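Local atomic coordinates of hemoglobin component VII (Tokunagayusurika akamusi, PDB entry 1X46), a protein that binds heme and probably carries or stores oxygen as a larval hemoglobin of the globin family. Residues V104-E117 and D136-L150. Numbering follows the deposited sequence.
Sequences VTAAHFEEFETALE and DSAFNNMYSVVFPEL. With HEM (protoporphyrin IX containing Fe), chain B.
Phe109 turns its side chain into the interface between helices 106-117 and 136-146, which run nearly antiparallel, their axes 11.5 Å apart at an angle of 158°. Val146 CG1 makes a CH-pi contact over one face of the Phe109 ring and the heme methyl CMC lies over the opposite one; Met142 CE comes within 3.5 Å of Phe109 CD1, and Leu150 CD1 meets Phe109 CD2. Two further CH-pi contacts follow. Ala106 CB sits over the centre of the Phe147 ring, 3.5 Å from its centroid, while Tyr143 CB covers the other face; Glu113 CG lies over Phe139, 3.8 Å from the ring centroid, and the carboxylate continues the stack, its plane only 17° from that of the ring. With CG anti to the backbone N (chi1 170°), the extended Glu113 chain runs across the Phe139 ring and ends beside Tyr143. There Tyr143 OH donates to Glu113 OE1 at 2.7 Å, reaching it from above the carboxylate plane. Shortening Glu113 to an alanine would probably leave the Tyr143 hydroxyl without this acceptor and Phe139 without the stacked CG and carboxylate. Acidic groups gather at this end: Asp136 OD1 stands 3.0 Å from Glu117 OE2, a like-charge approach probably eased by Lys132, which forms a salt bridge with Asp136 OD2. At the other end a water donates to both Val104 O and Leu150 O, tying the C-terminus to the turn before helix 106-117, where Thr105 OG1 caps the helix by accepting from His108 N. Val104 packs its methyls near heme CAC, the Phe112 ring lies over the vinyl carbon CAB, and Phe109 packs edge-to-face with the axial ligand His99. This is the antiparallel G-H helix pair of the globin fold, Val104 and Phe109 lining the proximal side of the heme pocket.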
ATOM      1  N   VAL A 104       6.472   0.603 -13.238  1.00 15.75           N
ATOM      2  CA  VAL A 104       6.610   0.146 -11.856  1.00 14.34           C
ATOM      3  C   VAL A 104       6.670  -1.378 -11.841  1.00 13.80           C
ATOM      4  O   VAL A 104       5.818  -2.039 -12.468  1.00 15.31           O
ATOM      5  CB  VAL A 104       5.424   0.672 -11.003  1.00 12.07           C
ATOM      6  CG1 VAL A 104       5.483   0.116  -9.589  1.00 14.62           C
ATOM      7  CG2 VAL A 104       5.432   2.202 -10.980  1.00 13.17           C
ATOM      8  N   THR A 105       7.668  -1.926 -11.146  1.00 12.52           N
ATOM      9  CA  THR A 105       7.907  -3.380 -11.117  1.00 13.54           C
ATOM     10  C   THR A 105       7.291  -4.057  -9.903  1.00 11.57           C
ATOM     11  O   THR A 105       6.852  -3.397  -8.927  1.00 11.80           O
ATOM     12  CB  THR A 105       9.424  -3.694 -11.055  1.00 13.72           C
ATOM     13  OG1 THR A 105       9.967  -3.170  -9.840  1.00 14.73           O
ATOM     14  CG2 THR A 105      10.233  -2.956 -12.143  1.00 14.88           C
ATOM     15  N   ALA A 106       7.300  -5.386  -9.960  1.00 11.63           N
ATOM     16  CA  ALA A 106       6.883  -6.171  -8.813  1.00 10.00           C
ATOM     17  C   ALA A 106       7.735  -5.824  -7.575  1.00 10.09           C
ATOM     18  O   ALA A 106       7.211  -5.668  -6.466  1.00  9.93           O
ATOM     19  CB  ALA A 106       6.970  -7.683  -9.151  1.00 10.25           C
ATOM     20  N   ALA A 107       9.058  -5.705  -7.761  1.00 10.01           N
ATOM     21  CA  ALA A 107       9.959  -5.352  -6.669  1.00 10.18           C
ATOM     22  C   ALA A 107       9.611  -3.980  -6.090  1.00 10.71           C
ATOM     23  O   ALA A 107       9.670  -3.811  -4.878  1.00 10.31           O
ATOM     24  CB  ALA A 107      11.407  -5.395  -7.129  1.00 16.55           C
ATOM     25  N   HIS A 108       9.215  -3.034  -6.955  1.00 10.11           N
ATOM     26  CA  HIS A 108       8.772  -1.721  -6.459  1.00 10.83           C
ATOM     27  C   HIS A 108       7.598  -1.846  -5.519  1.00 10.70           C
ATOM     28  O   HIS A 108       7.543  -1.159  -4.496  1.00  9.93           O
ATOM     29  CB  HIS A 108       8.367  -0.750  -7.574  1.00 11.17           C
ATOM     30  CG  HIS A 108       9.483  -0.345  -8.448  1.00 13.78           C
ATOM     31  ND1 HIS A 108      10.774  -0.230  -7.983  1.00 14.47           N
ATOM     32  CD2 HIS A 108       9.492   0.018  -9.738  1.00 12.14           C
ATOM     33  CE1 HIS A 108      11.555   0.116  -8.987  1.00 25.56           C
ATOM     34  NE2 HIS A 108      10.800   0.295 -10.061  1.00 28.36           N
ATOM     35  N   PHE A 109       6.629  -2.696  -5.859  1.00  9.43           N
ATOM     36  CA  PHE A 109       5.510  -2.940  -4.927  1.00  9.39           C
ATOM     37  C   PHE A 109       5.975  -3.559  -3.624  1.00  9.21           C
ATOM     38  O   PHE A 109       5.541  -3.169  -2.539  1.00 10.64           O
ATOM     39  CB  PHE A 109       4.382  -3.737  -5.601  1.00 10.21           C
ATOM     40  CG  PHE A 109       3.466  -2.872  -6.442  1.00 10.50           C
ATOM     41  CD1 PHE A 109       2.503  -2.061  -5.836  1.00 13.37           C
ATOM     42  CD2 PHE A 109       3.587  -2.849  -7.830  1.00 12.72           C
ATOM     43  CE1 PHE A 109       1.676  -1.252  -6.587  1.00 11.76           C
ATOM     44  CE2 PHE A 109       2.749  -2.043  -8.603  1.00 14.28           C
ATOM     45  CZ  PHE A 109       1.797  -1.246  -8.002  1.00 13.39           C
ATOM     46  N   GLU A 110       6.917  -4.495  -3.708  1.00  9.15           N
ATOM     47  CA  GLU A 110       7.463  -5.084  -2.498  1.00 10.40           C
ATOM     48  C   GLU A 110       8.193  -4.047  -1.628  1.00  9.93           C
ATOM     49  O   GLU A 110       8.131  -4.131  -0.407  1.00  8.91           O
ATOM     50  CB  GLU A 110       8.430  -6.227  -2.838  1.00  9.63           C
ATOM     51  CG  GLU A 110       7.776  -7.442  -3.481  1.00 11.06           C
ATOM     52  CD  GLU A 110       8.762  -8.585  -3.702  1.00 13.74           C
ATOM     53  OE1 GLU A 110       9.993  -8.384  -3.573  1.00 14.97           O
ATOM     54  OE2 GLU A 110       8.290  -9.706  -3.962  1.00 14.89           O
ATOM     55  N   GLU A 111       8.852  -3.078  -2.278  1.00  8.23           N
ATOM     56  CA  GLU A 111       9.536  -1.996  -1.557  1.00  8.76           C
ATOM     57  C   GLU A 111       8.505  -1.152  -0.795  1.00  8.52           C
ATOM     58  O   GLU A 111       8.734  -0.773   0.358  1.00  9.21           O
ATOM     59  CB  GLU A 111      10.335  -1.150  -2.543  1.00  8.56           C
ATOM     60  CG  GLU A 111      11.546  -1.887  -3.090  1.00 10.04           C
ATOM     61  CD  GLU A 111      12.198  -1.175  -4.255  1.00 10.61           C
ATOM     62  OE1 GLU A 111      11.548  -0.295  -4.904  1.00  9.88           O
ATOM     63  OE2 GLU A 111      13.399  -1.473  -4.523  1.00 11.82           O
ATOM     64  N   PHE A 112       7.366  -0.898  -1.444  1.00  8.33           N
ATOM     65  CA  PHE A 112       6.286  -0.146  -0.784  1.00  9.55           C
ATOM     66  C   PHE A 112       5.792  -0.932   0.432  1.00  7.96           C
ATOM     67  O   PHE A 112       5.587  -0.383   1.518  1.00  8.40           O
ATOM     68  CB  PHE A 112       5.130   0.121  -1.773  1.00 10.06           C
ATOM     69  CG  PHE A 112       4.024   0.940  -1.165  1.00  8.13           C
ATOM     70  CD1 PHE A 112       4.031   2.317  -1.312  1.00 10.91           C
ATOM     71  CD2 PHE A 112       3.018   0.337  -0.397  1.00  8.33           C
ATOM     72  CE1 PHE A 112       3.033   3.094  -0.723  1.00  9.42           C
ATOM     73  CE2 PHE A 112       2.008   1.107   0.194  1.00 11.57           C
ATOM     74  CZ  PHE A 112       2.051   2.502   0.024  1.00 10.20           C
ATOM     75  N   GLU A 113       5.621  -2.245   0.272  1.00  8.68           N
ATOM     76  CA  GLU A 113       5.267  -3.110   1.397  1.00  8.56           C
ATOM     77  C   GLU A 113       6.300  -3.023   2.536  1.00  8.64           C
ATOM     78  O   GLU A 113       5.940  -2.901   3.693  1.00  8.87           O
ATOM     79  CB  GLU A 113       5.093  -4.552   0.910  1.00  9.79           C
ATOM     80  CG  GLU A 113       4.971  -5.581   2.030  1.00 10.82           C
ATOM     81  CD  GLU A 113       4.974  -7.040   1.552  1.00 12.53           C
ATOM     82  OE1 GLU A 113       5.299  -7.318   0.402  1.00 13.79           O
ATOM     83  OE2 GLU A 113       4.712  -7.924   2.410  1.00 17.74           O
ATOM     84  N   THR A 114       7.581  -3.138   2.190  1.00  8.27           N
ATOM     85  CA  THR A 114       8.642  -3.070   3.185  1.00  8.77           C
ATOM     86  C   THR A 114       8.603  -1.781   3.996  1.00  7.59           C
ATOM     87  O   THR A 114       8.651  -1.813   5.249  1.00 10.44           O
ATOM     88  CB  THR A 114       9.993  -3.250   2.489  1.00  9.21           C
ATOM     89  OG1 THR A 114      10.055  -4.597   1.959  1.00 11.22           O
ATOM     90  CG2 THR A 114      11.143  -3.142   3.503  1.00  9.00           C
ATOM     91  N   ALA A 115       8.433  -0.663   3.283  1.00  8.56           N
ATOM     92  CA  ALA A 115       8.334   0.608   3.978  1.00  8.93           C
ATOM     93  C   ALA A 115       7.083   0.700   4.857  1.00  8.27           C
ATOM     94  O   ALA A 115       7.179   1.196   5.966  1.00  9.61           O
ATOM     95  CB  ALA A 115       8.385   1.781   3.005  1.00  9.79           C
ATOM     96  N   LEU A 116       5.924   0.249   4.350  1.00  8.75           N
ATOM     97  CA  LEU A 116       4.691   0.277   5.132  1.00 10.19           C
ATOM     98  C   LEU A 116       4.820  -0.599   6.372  1.00  8.75           C
ATOM     99  O   LEU A 116       4.293  -0.256   7.432  1.00  9.65           O
ATOM    100  CB  LEU A 116       3.491  -0.169   4.278  1.00  8.47           C
ATOM    101  CG  LEU A 116       2.117   0.141   4.918  1.00  8.82           C
ATOM    102  CD1 LEU A 116       1.866   1.620   4.914  1.00 13.14           C
ATOM    103  CD2 LEU A 116       0.951  -0.533   4.184  1.00 12.78           C
ATOM    104  N   GLU A 117       5.473  -1.775   6.249  1.00  8.07           N
ATOM    105  CA  GLU A 117       5.677  -2.655   7.392  1.00  9.22           C
ATOM    106  C   GLU A 117       6.459  -1.948   8.494  1.00 10.60           C
ATOM    107  O   GLU A 117       6.103  -2.033   9.698  1.00 11.52           O
ATOM    108  CB  GLU A 117       6.396  -3.960   7.015  1.00 14.75           C
ATOM    109  CG  GLU A 117       5.613  -4.900   6.129  1.00 19.65           C
ATOM    110  CD  GLU A 117       6.474  -6.033   5.577  1.00 22.77           C
ATOM    111  OE1 GLU A 117       7.687  -5.830   5.347  1.00 26.29           O
ATOM    112  OE2 GLU A 117       5.930  -7.138   5.365  1.00 22.91           O
ATOM    113  N   ASP A 136       1.274  -9.752   5.508  1.00 11.74           N
ATOM    114  CA  ASP A 136       1.997 -10.548   4.511  1.00 11.67           C
ATOM    115  C   ASP A 136       0.974 -11.292   3.653  1.00 12.19           C
ATOM    116  O   ASP A 136       1.125 -11.352   2.434  1.00 14.22           O
ATOM    117  CB  ASP A 136       2.945 -11.542   5.223  1.00 14.41           C
ATOM    118  CG  ASP A 136       4.292 -10.925   5.591  1.00 16.20           C
ATOM    119  OD1 ASP A 136       4.553  -9.772   5.229  1.00 20.64           O
ATOM    120  OD2 ASP A 136       5.171 -11.539   6.208  1.00 21.50           O
ATOM    121  N   SER A 137      -0.056 -11.837   4.307  1.00 12.74           N
ATOM    122  CA  SER A 137      -1.095 -12.612   3.601  1.00 14.02           C
ATOM    123  C   SER A 137      -1.913 -11.714   2.683  1.00 14.30           C
ATOM    124  O   SER A 137      -2.267 -12.130   1.572  1.00 15.08           O
ATOM    125  CB  SER A 137      -2.005 -13.342   4.593  1.00 17.14           C
ATOM    126  OG  SER A 137      -1.253 -14.317   5.300  1.00 20.02           O
ATOM    127  N   ALA A 138      -2.219 -10.507   3.155  1.00 12.86           N
ATOM    128  CA  ALA A 138      -2.940  -9.526   2.357  1.00 11.30           C
ATOM    129  C   ALA A 138      -2.129  -9.100   1.127  1.00 11.79           C
ATOM    130  O   ALA A 138      -2.626  -9.081   0.001  1.00 13.46           O
ATOM    131  CB  ALA A 138      -3.289  -8.323   3.210  1.00 10.95           C
ATOM    132  N   PHE A 139      -0.864  -8.768   1.346  1.00 11.11           N
ATOM    133  CA  PHE A 139       0.004  -8.425   0.226  1.00 10.86           C
ATOM    134  C   PHE A 139       0.189  -9.564  -0.775  1.00 11.32           C
ATOM    135  O   PHE A 139       0.196  -9.321  -1.974  1.00 11.49           O
ATOM    136  CB  PHE A 139       1.361  -7.887   0.707  1.00 12.07           C
ATOM    137  CG  PHE A 139       1.345  -6.413   1.023  1.00 14.75           C
ATOM    138  CD1 PHE A 139       1.301  -5.488  -0.008  1.00 11.88           C
ATOM    139  CD2 PHE A 139       1.369  -5.955   2.324  1.00 16.97           C
ATOM    140  CE1 PHE A 139       1.284  -4.089   0.260  1.00 17.04           C
ATOM    141  CE2 PHE A 139       1.349  -4.574   2.585  1.00 14.74           C
ATOM    142  CZ  PHE A 139       1.306  -3.667   1.555  1.00 15.59           C
ATOM    143  N   ASN A 140       0.342 -10.796  -0.290  1.00 11.01           N
ATOM    144  CA  ASN A 140       0.433 -11.962  -1.167  1.00 11.27           C
ATOM    145  C   ASN A 140      -0.748 -11.971  -2.141  1.00 13.33           C
ATOM    146  O   ASN A 140      -0.564 -12.140  -3.354  1.00 14.37           O
ATOM    147  CB  ASN A 140       0.407 -13.251  -0.340  1.00 14.75           C
ATOM    148  CG  ASN A 140       0.300 -14.538  -1.230  1.00 15.57           C
ATOM    149  OD1 ASN A 140      -0.803 -15.100  -1.469  1.00 19.96           O
ATOM    150  ND2 ASN A 140       1.428 -14.976  -1.720  1.00 12.47           N
ATOM    151  N   ASN A 141      -1.940 -11.776  -1.580  1.00 11.80           N
ATOM    152  CA  ASN A 141      -3.156 -11.816  -2.387  1.00 12.14           C
ATOM    153  C   ASN A 141      -3.234 -10.632  -3.351  1.00 13.35           C
ATOM    154  O   ASN A 141      -3.564 -10.803  -4.520  1.00 13.65           O
ATOM    155  CB  ASN A 141      -4.379 -11.923  -1.496  1.00 13.82           C
ATOM    156  CG  ASN A 141      -4.526 -13.306  -0.894  1.00 11.68           C
ATOM    157  OD1 ASN A 141      -3.763 -14.212  -1.226  1.00 15.15           O
ATOM    158  ND2 ASN A 141      -5.528 -13.474  -0.001  1.00 14.75           N
ATOM    159  N   MET A 142      -2.882  -9.438  -2.871  1.00 10.39           N
ATOM    160  CA  MET A 142      -2.788  -8.288  -3.778  1.00 11.47           C
ATOM    161  C   MET A 142      -1.856  -8.604  -4.965  1.00 12.26           C
ATOM    162  O   MET A 142      -2.200  -8.371  -6.140  1.00 11.75           O
ATOM    163  CB  MET A 142      -2.273  -7.048  -3.021  1.00 12.68           C
ATOM    164  CG  MET A 142      -1.874  -5.894  -3.922  1.00 15.32           C
ATOM    165  SD  MET A 142      -0.951  -4.641  -2.910  1.00 18.84           S
ATOM    166  CE  MET A 142      -0.013  -3.812  -4.187  1.00 20.36           C
ATOM    167  N   TYR A 143      -0.659  -9.104  -4.663  1.00  9.59           N
ATOM    168  CA  TYR A 143       0.330  -9.418  -5.687  1.00 10.48           C
ATOM    169  C   TYR A 143      -0.136 -10.477  -6.683  1.00 11.76           C
ATOM    170  O   TYR A 143       0.212 -10.427  -7.849  1.00 10.75           O
ATOM    171  CB  TYR A 143       1.653  -9.895  -5.045  1.00  9.14           C
ATOM    172  CG  TYR A 143       2.321  -8.860  -4.156  1.00 11.87           C
ATOM    173  CD1 TYR A 143       2.033  -7.496  -4.264  1.00 12.51           C
ATOM    174  CD2 TYR A 143       3.237  -9.266  -3.177  1.00 11.56           C
ATOM    175  CE1 TYR A 143       2.654  -6.586  -3.446  1.00 11.14           C
ATOM    176  CE2 TYR A 143       3.867  -8.349  -2.358  1.00 11.54           C
ATOM    177  CZ  TYR A 143       3.556  -7.013  -2.497  1.00 13.52           C
ATOM    178  OH  TYR A 143       4.156  -6.052  -1.687  1.00 16.78           O
ATOM    179  N   SER A 144      -0.938 -11.425  -6.208  1.00 13.66           N
ATOM    180  CA  SER A 144      -1.404 -12.486  -7.084  1.00 13.73           C
ATOM    181  C   SER A 144      -2.220 -11.921  -8.260  1.00 12.91           C
ATOM    182  O   SER A 144      -2.234 -12.506  -9.338  1.00 16.80           O
ATOM    183  CB  SER A 144      -2.200 -13.522  -6.287  1.00 13.23           C
ATOM    184  OG  SER A 144      -3.481 -13.039  -5.949  1.00 13.56           O
ATOM    185  N   VAL A 145      -2.857 -10.779  -8.032  1.00 14.77           N
ATOM    186  CA  VAL A 145      -3.680 -10.128  -9.038  1.00 15.83           C
ATOM    187  C   VAL A 145      -2.939  -8.983  -9.716  1.00 13.87           C
ATOM    188  O   VAL A 145      -3.102  -8.755 -10.906  1.00 14.72           O
ATOM    189  CB  VAL A 145      -5.004  -9.637  -8.401  1.00 17.38           C
ATOM    190  CG1 VAL A 145      -5.770  -8.733  -9.340  1.00 22.39           C
ATOM    191  CG2 VAL A 145      -5.848 -10.831  -7.983  1.00 23.47           C
ATOM    192  N   VAL A 146      -2.119  -8.265  -8.944  1.00 11.59           N
ATOM    193  CA  VAL A 146      -1.398  -7.107  -9.487  1.00 11.32           C
ATOM    194  C   VAL A 146      -0.180  -7.497 -10.335  1.00 11.24           C
ATOM    195  O   VAL A 146       0.010  -6.950 -11.412  1.00 11.27           O
ATOM    196  CB  VAL A 146      -1.002  -6.117  -8.361  1.00 11.49           C
ATOM    197  CG1 VAL A 146       0.015  -5.043  -8.819  1.00 10.96           C
ATOM    198  CG2 VAL A 146      -2.229  -5.467  -7.787  1.00 14.89           C
ATOM    199  N   PHE A 147       0.640  -8.432  -9.870  1.00 12.07           N
ATOM    200  CA  PHE A 147       1.871  -8.802 -10.589  1.00 12.84           C
ATOM    201  C   PHE A 147       1.651  -9.236 -12.048  1.00 14.47           C
ATOM    202  O   PHE A 147       2.402  -8.784 -12.907  1.00 14.46           O
ATOM    203  CB  PHE A 147       2.738  -9.830  -9.834  1.00 13.68           C
ATOM    204  CG  PHE A 147       3.468  -9.273  -8.614  1.00 13.07           C
ATOM    205  CD1 PHE A 147       3.267  -7.965  -8.147  1.00 15.24           C
ATOM    206  CD2 PHE A 147       4.335 -10.106  -7.912  1.00 15.44           C
ATOM    207  CE1 PHE A 147       3.954  -7.508  -7.003  1.00 17.48           C
ATOM    208  CE2 PHE A 147       5.010  -9.662  -6.766  1.00 16.22           C
ATOM    209  CZ  PHE A 147       4.812  -8.359  -6.322  1.00 15.70           C
ATOM    210  N   PRO A 148       0.636 -10.048 -12.341  1.00 14.76           N
ATOM    211  CA  PRO A 148       0.353 -10.419 -13.749  1.00 15.15           C
ATOM    212  C   PRO A 148      -0.007  -9.242 -14.641  1.00 16.46           C
ATOM    213  O   PRO A 148       0.083  -9.391 -15.877  1.00 17.47           O
ATOM    214  CB  PRO A 148      -0.850 -11.361 -13.624  1.00 15.91           C
ATOM    215  CG  PRO A 148      -0.771 -11.912 -12.221  1.00 16.30           C
ATOM    216  CD  PRO A 148      -0.299 -10.716 -11.416  1.00 15.43           C
ATOM    217  N   GLU A 149      -0.360  -8.086 -14.067  1.00 14.66           N
ATOM    218  CA  GLU A 149      -0.678  -6.909 -14.865  1.00 15.03           C
ATOM    219  C   GLU A 149       0.531  -6.030 -15.101  1.00 16.30           C
ATOM    220  O   GLU A 149       0.446  -5.070 -15.858  1.00 17.78           O
ATOM    221  CB  GLU A 149      -1.756  -6.047 -14.185  1.00 15.39           C
ATOM    222  CG  GLU A 149      -3.065  -6.735 -13.852  1.00 14.11           C
ATOM    223  CD  GLU A 149      -3.817  -7.219 -15.081  1.00 16.75           C
ATOM    224  OE1 GLU A 149      -3.585  -6.720 -16.215  1.00 16.99           O
ATOM    225  OE2 GLU A 149      -4.658  -8.126 -14.903  1.00 21.10           O
ATOM    226  N   LEU A 150       1.662  -6.330 -14.464  1.00 16.41           N
ATOM    227  CA  LEU A 150       2.824  -5.456 -14.587  1.00 18.64           C
ATOM    228  C   LEU A 150       3.737  -5.855 -15.734  1.00 22.05           C
ATOM    229  O   LEU A 150       4.509  -5.013 -16.174  1.00 24.39           O
ATOM    230  CB  LEU A 150       3.630  -5.412 -13.281  1.00 16.18           C
ATOM    231  CG  LEU A 150       2.904  -4.955 -12.010  1.00 16.81           C
ATOM    232  CD1 LEU A 150       3.841  -5.109 -10.815  1.00 18.59           C
ATOM    233  CD2 LEU A 150       2.398  -3.516 -12.156  1.00 17.47           C
ATOM    234  OXT LEU A 150       3.729  -6.995 -16.208  1.00 25.25           O
TER
HETATM  235  CHA HEM B 151       0.116   7.225  -9.437  1.00 11.41           C
HETATM  236  CHB HEM B 151      -1.966   4.311  -6.168  1.00  8.90           C
HETATM  237  CHC HEM B 151       2.278   2.079  -5.491  1.00 10.48           C
HETATM  238  CHD HEM B 151       4.381   4.980  -8.731  1.00  9.97           C
HETATM  239  C1A HEM B 151      -0.783   6.673  -8.569  1.00  9.17           C
HETATM  240  C2A HEM B 151      -2.145   7.126  -8.393  1.00 11.95           C
HETATM  241  C3A HEM B 151      -2.696   6.319  -7.492  1.00 11.61           C
HETATM  242  C4A HEM B 151      -1.757   5.304  -7.103  1.00 10.70           C
HETATM  243  CMA HEM B 151      -4.149   6.405  -6.974  1.00 11.84           C
HETATM  244  CAA HEM B 151      -2.772   8.396  -9.053  1.00 11.71           C
HETATM  245  CBA HEM B 151      -3.201   8.256 -10.528  1.00 13.53           C
HETATM  246  CGA HEM B 151      -4.342   7.275 -10.653  1.00 14.41           C
HETATM  247  O1A HEM B 151      -4.200   6.274 -11.383  1.00 15.66           O
HETATM  248  O2A HEM B 151      -5.411   7.488 -10.015  1.00 16.06           O
HETATM  249  C1B HEM B 151      -1.002   3.485  -5.656  1.00  9.92           C
HETATM  250  C2B HEM B 151      -1.164   2.493  -4.619  1.00 11.57           C
HETATM  251  C3B HEM B 151       0.023   1.873  -4.432  1.00 12.99           C
HETATM  252  C4B HEM B 151       0.952   2.459  -5.379  1.00 11.22           C
HETATM  253  CMB HEM B 151      -2.501   2.251  -3.867  1.00 12.81           C
HETATM  254  CAB HEM B 151       0.458   0.750  -3.462  1.00 15.18           C
HETATM  255  CBB HEM B 151      -0.371   0.068  -2.672  1.00 21.00           C
HETATM  256  C1C HEM B 151       3.225   2.654  -6.289  1.00 10.19           C
HETATM  257  C2C HEM B 151       4.636   2.289  -6.391  1.00 10.26           C
HETATM  258  C3C HEM B 151       5.220   3.113  -7.260  1.00 11.02           C
HETATM  259  C4C HEM B 151       4.202   4.002  -7.782  1.00 10.15           C
HETATM  260  CMC HEM B 151       5.306   1.134  -5.607  1.00 10.46           C
HETATM  261  CAC HEM B 151       6.707   3.116  -7.702  1.00 15.42           C
HETATM  262  C1D HEM B 151       3.412   5.797  -9.242  1.00 10.75           C
HETATM  263  C2D HEM B 151       3.655   6.796 -10.250  1.00 12.55           C
HETATM  264  C3D HEM B 151       2.339   7.479 -10.472  1.00 11.87           C
HETATM  265  C4D HEM B 151       1.434   6.852  -9.538  1.00  8.77           C
HETATM  266  CMD HEM B 151       4.999   7.084 -10.948  1.00 11.22           C
HETATM  267  CAD HEM B 151       2.069   8.638 -11.464  1.00 13.11           C
HETATM  268  CBD HEM B 151       2.473   9.976 -10.855  1.00 18.38           C
HETATM  269  CGD HEM B 151       2.323  11.085 -11.879  1.00 22.83           C
HETATM  270  O1D HEM B 151       1.561  10.921 -12.859  1.00 26.36           O
HETATM  271  O2D HEM B 151       2.995  12.132 -11.722  1.00 23.88           O
HETATM  272  NA  HEM B 151      -0.583   5.560  -7.783  1.00  8.99           N
HETATM  273  NB  HEM B 151       0.327   3.455  -6.088  1.00 10.68           N
HETATM  274  NC  HEM B 151       2.986   3.698  -7.165  1.00  8.54           N
HETATM  275  ND  HEM B 151       2.068   5.828  -8.845  1.00 11.05           N
HETATM  276 FE   HEM B 151       1.197   4.631  -7.474  1.00 11.82          FE
HETATM  277  O   HOH W   1       5.844  -2.839 -15.088  1.00 24.95           O
HETATM  278  O   HOH W   2       3.742 -10.564   1.412  1.00 24.22           O
HETATM  279  O   HOH W   3       1.798   5.940  -5.973  1.00 12.22           O